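Local coordinates for SufE-like protein 1, chloroplastic/mitochondrial (Arabidopsis thaliana, PDB 4PUI) that activates the cysteine desulfurase NFS2, helping to mobilise sulfur for iron-sulfur cluster assembly, and carries the BolA domain described here, at residues L3-R6 and G7-R11. Residues are numbered along the deposited sequence; the frame is centred on the assembly and turned at random.
Sequences LGSR and GMRIR
Arg9 folds its side chain back over the first turn of helix 5-18, laying one guanidinium face over Ser5 O and Arg6 CA, each offset toward the rim. The bend at its third torsion (chi3 -56°) turns the group back this way. In the plane of the group, water 1 accepts from Arg9 NH1 at 3.0 Å and also bonds Ser5 OG, tying the ends of the two side chains together. The Arg6 guanidinium crosses it at a slant, the planes 81° apart, with Arg6 NE 4.0 Å from Arg9 NH2. Glu78 probably makes this pairing tolerable, as its carboxylate takes a salt bridge from each arginine, and Arg6 NH1 donates to Glu47 O. Nearer the backbone, Arg6 CG meets Ile10 CD1 at 3.8 Å, and both side chains reach Phe50 of strand 49-55. A leucine replacing Arg6 would probably leave Glu78 with one fewer positive partner and Glu47 O without that hydrogen bond. Across the turn, Leu3 CB lies 3.9 Å from Met8 SD, while Leu3 CD1 rests 3.7 Å from Gly7 O. The carbonyl O of Gly4, the N-cap residue, accepts from Met8 N at 3.0 Å, and Ser5 and Arg6 carbonyls continue the i to i+4 ladder. This is the N-terminal first turn of an alpha-helix packed against the mixed sheet of a BolA domain.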
ATOM      1  N   LEU A   3     -11.839  -7.059  -1.944  1.00 31.30           N
ATOM      2  CA  LEU A   3     -10.474  -7.385  -2.314  1.00 25.13           C
ATOM      3  C   LEU A   3     -10.261  -8.889  -2.389  1.00 25.06           C
ATOM      4  O   LEU A   3     -10.939  -9.653  -1.709  1.00 30.29           O
ATOM      5  CB  LEU A   3      -9.497  -6.785  -1.300  1.00 30.85           C
ATOM      6  CG  LEU A   3      -9.433  -5.262  -1.244  1.00 29.90           C
ATOM      7  CD1 LEU A   3      -8.556  -4.830  -0.079  1.00 30.93           C
ATOM      8  CD2 LEU A   3      -8.893  -4.721  -2.553  1.00 33.77           C
ATOM      9  N   GLY A   4      -9.316  -9.305  -3.221  1.00 28.08           N
ATOM     10  CA  GLY A   4      -8.909 -10.692  -3.284  1.00 25.03           C
ATOM     11  C   GLY A   4      -7.939 -10.997  -2.159  1.00 24.06           C
ATOM     12  O   GLY A   4      -7.692 -10.169  -1.288  1.00 22.03           O
ATOM     13  N   SER A   5      -7.379 -12.197  -2.169  1.00 21.52           N
ATOM     14  CA  SER A   5      -6.506 -12.622  -1.076  1.00 21.59           C
ATOM     15  C   SER A   5      -5.271 -11.743  -0.857  1.00 19.46           C
ATOM     16  O   SER A   5      -4.937 -11.434   0.285  1.00 18.48           O
ATOM     17  CB  SER A   5      -6.096 -14.079  -1.281  1.00 28.04           C
ATOM     18  OG  SER A   5      -5.509 -14.245  -2.557  1.00 32.37           O
ATOM     19  N   ARG A   6      -4.590 -11.341  -1.930  1.00 19.90           N
ATOM     20  CA  ARG A   6      -3.426 -10.458  -1.787  1.00 17.74           C
ATOM     21  C   ARG A   6      -3.841  -9.086  -1.249  1.00 17.37           C
ATOM     22  O   ARG A   6      -3.191  -8.553  -0.353  1.00 17.33           O
ATOM     23  CB  ARG A   6      -2.665 -10.256  -3.108  1.00 19.12           C
ATOM     24  CG  ARG A   6      -1.680  -9.086  -3.055  1.00 19.22           C
ATOM     25  CD  ARG A   6      -0.689  -9.066  -4.229  1.00 19.69           C
ATOM     26  NE  ARG A   6       0.164 -10.242  -4.180  1.00 19.19           N
ATOM     27  CZ  ARG A   6       0.318 -11.114  -5.168  1.00 21.46           C
ATOM     28  NH1 ARG A   6      -0.302 -10.939  -6.326  1.00 22.10           N
ATOM     29  NH2 ARG A   6       1.110 -12.164  -4.995  1.00 21.27           N
ATOM     30  N   GLY A   7      -4.904  -8.516  -1.809  1.00 18.84           N
ATOM     31  CA  GLY A   7      -5.404  -7.224  -1.347  1.00 17.82           C
ATOM     32  C   GLY A   7      -5.675  -7.242   0.152  1.00 20.52           C
ATOM     33  O   GLY A   7      -5.350  -6.298   0.870  1.00 17.96           O
ATOM     34  N   MET A   8      -6.283  -8.326   0.623  1.00 18.97           N
ATOM     35  CA  MET A   8      -6.587  -8.470   2.042  1.00 21.46           C
ATOM     36  C   MET A   8      -5.308  -8.545   2.872  1.00 20.89           C
ATOM     37  O   MET A   8      -5.215  -7.928   3.941  1.00 20.72           O
ATOM     38  CB  MET A   8      -7.482  -9.691   2.290  1.00 28.05           C
ATOM     39  CG  MET A   8      -8.883  -9.529   1.741  1.00 30.68           C
ATOM     40  SD  MET A   8      -9.669  -8.017   2.367  1.00 49.46           S
ATOM     41  CE  MET A   8     -10.134  -8.514   4.021  1.00 56.64           C
ATOM     42  N   ARG A   9      -4.317  -9.289   2.380  1.00 17.69           N
ATOM     43  CA  ARG A   9      -3.030  -9.351   3.070  1.00 16.04           C
ATOM     44  C   ARG A   9      -2.343  -7.990   3.145  1.00 19.31           C
ATOM     45  O   ARG A   9      -1.754  -7.651   4.180  1.00 17.35           O
ATOM     46  CB  ARG A   9      -2.075 -10.350   2.397  1.00 16.98           C
ATOM     47  CG  ARG A   9      -2.443 -11.785   2.593  1.00 19.24           C
ATOM     48  CD  ARG A   9      -1.290 -12.709   2.191  1.00 20.64           C
ATOM     49  NE  ARG A   9      -0.839 -12.497   0.820  1.00 19.34           N
ATOM     50  CZ  ARG A   9      -1.281 -13.186  -0.225  1.00 18.84           C
ATOM     51  NH1 ARG A   9      -2.198 -14.118  -0.059  1.00 22.32           N
ATOM     52  NH2 ARG A   9      -0.812 -12.938  -1.442  1.00 19.71           N
ATOM     53  N   ILE A  10      -2.403  -7.230   2.048  1.00 17.11           N
ATOM     54  CA  ILE A  10      -1.795  -5.901   1.995  1.00 15.60           C
ATOM     55  C   ILE A  10      -2.471  -4.992   3.016  1.00 15.45           C
ATOM     56  O   ILE A  10      -1.797  -4.323   3.797  1.00 17.09           O
ATOM     57  CB  ILE A  10      -1.892  -5.290   0.574  1.00 19.55           C
ATOM     58  CG1 ILE A  10      -0.926  -5.996  -0.388  1.00 19.02           C
ATOM     59  CG2 ILE A  10      -1.606  -3.783   0.592  1.00 18.25           C
ATOM     60  CD1 ILE A  10      -1.128  -5.563  -1.842  1.00 18.93           C
ATOM     61  N   ARG A  11      -3.795  -4.997   3.033  1.00 17.92           N
ATOM     62  CA  ARG A  11      -4.533  -4.178   3.993  1.00 19.33           C
ATOM     63  C   ARG A  11      -4.175  -4.569   5.432  1.00 20.52           C
ATOM     64  O   ARG A  11      -3.932  -3.714   6.274  1.00 19.82           O
ATOM     65  CB  ARG A  11      -6.039  -4.303   3.766  1.00 22.51           C
ATOM     66  CG  ARG A  11      -6.868  -3.661   4.868  1.00 28.72           C
ATOM     67  CD  ARG A  11      -8.332  -3.527   4.481  1.00 31.55           C
ATOM     68  NE  ARG A  11      -8.586  -2.305   3.733  1.00 36.03           N
ATOM     69  CZ  ARG A  11      -8.722  -1.099   4.288  1.00 40.79           C
ATOM     70  NH1 ARG A  11      -8.616  -0.941   5.608  1.00 38.82           N
ATOM     71  NH2 ARG A  11      -8.960  -0.044   3.521  1.00 36.61           N
TER
HETATM   72  O   HOH W   1      -3.335 -16.130  -1.997  1.00 27.50           O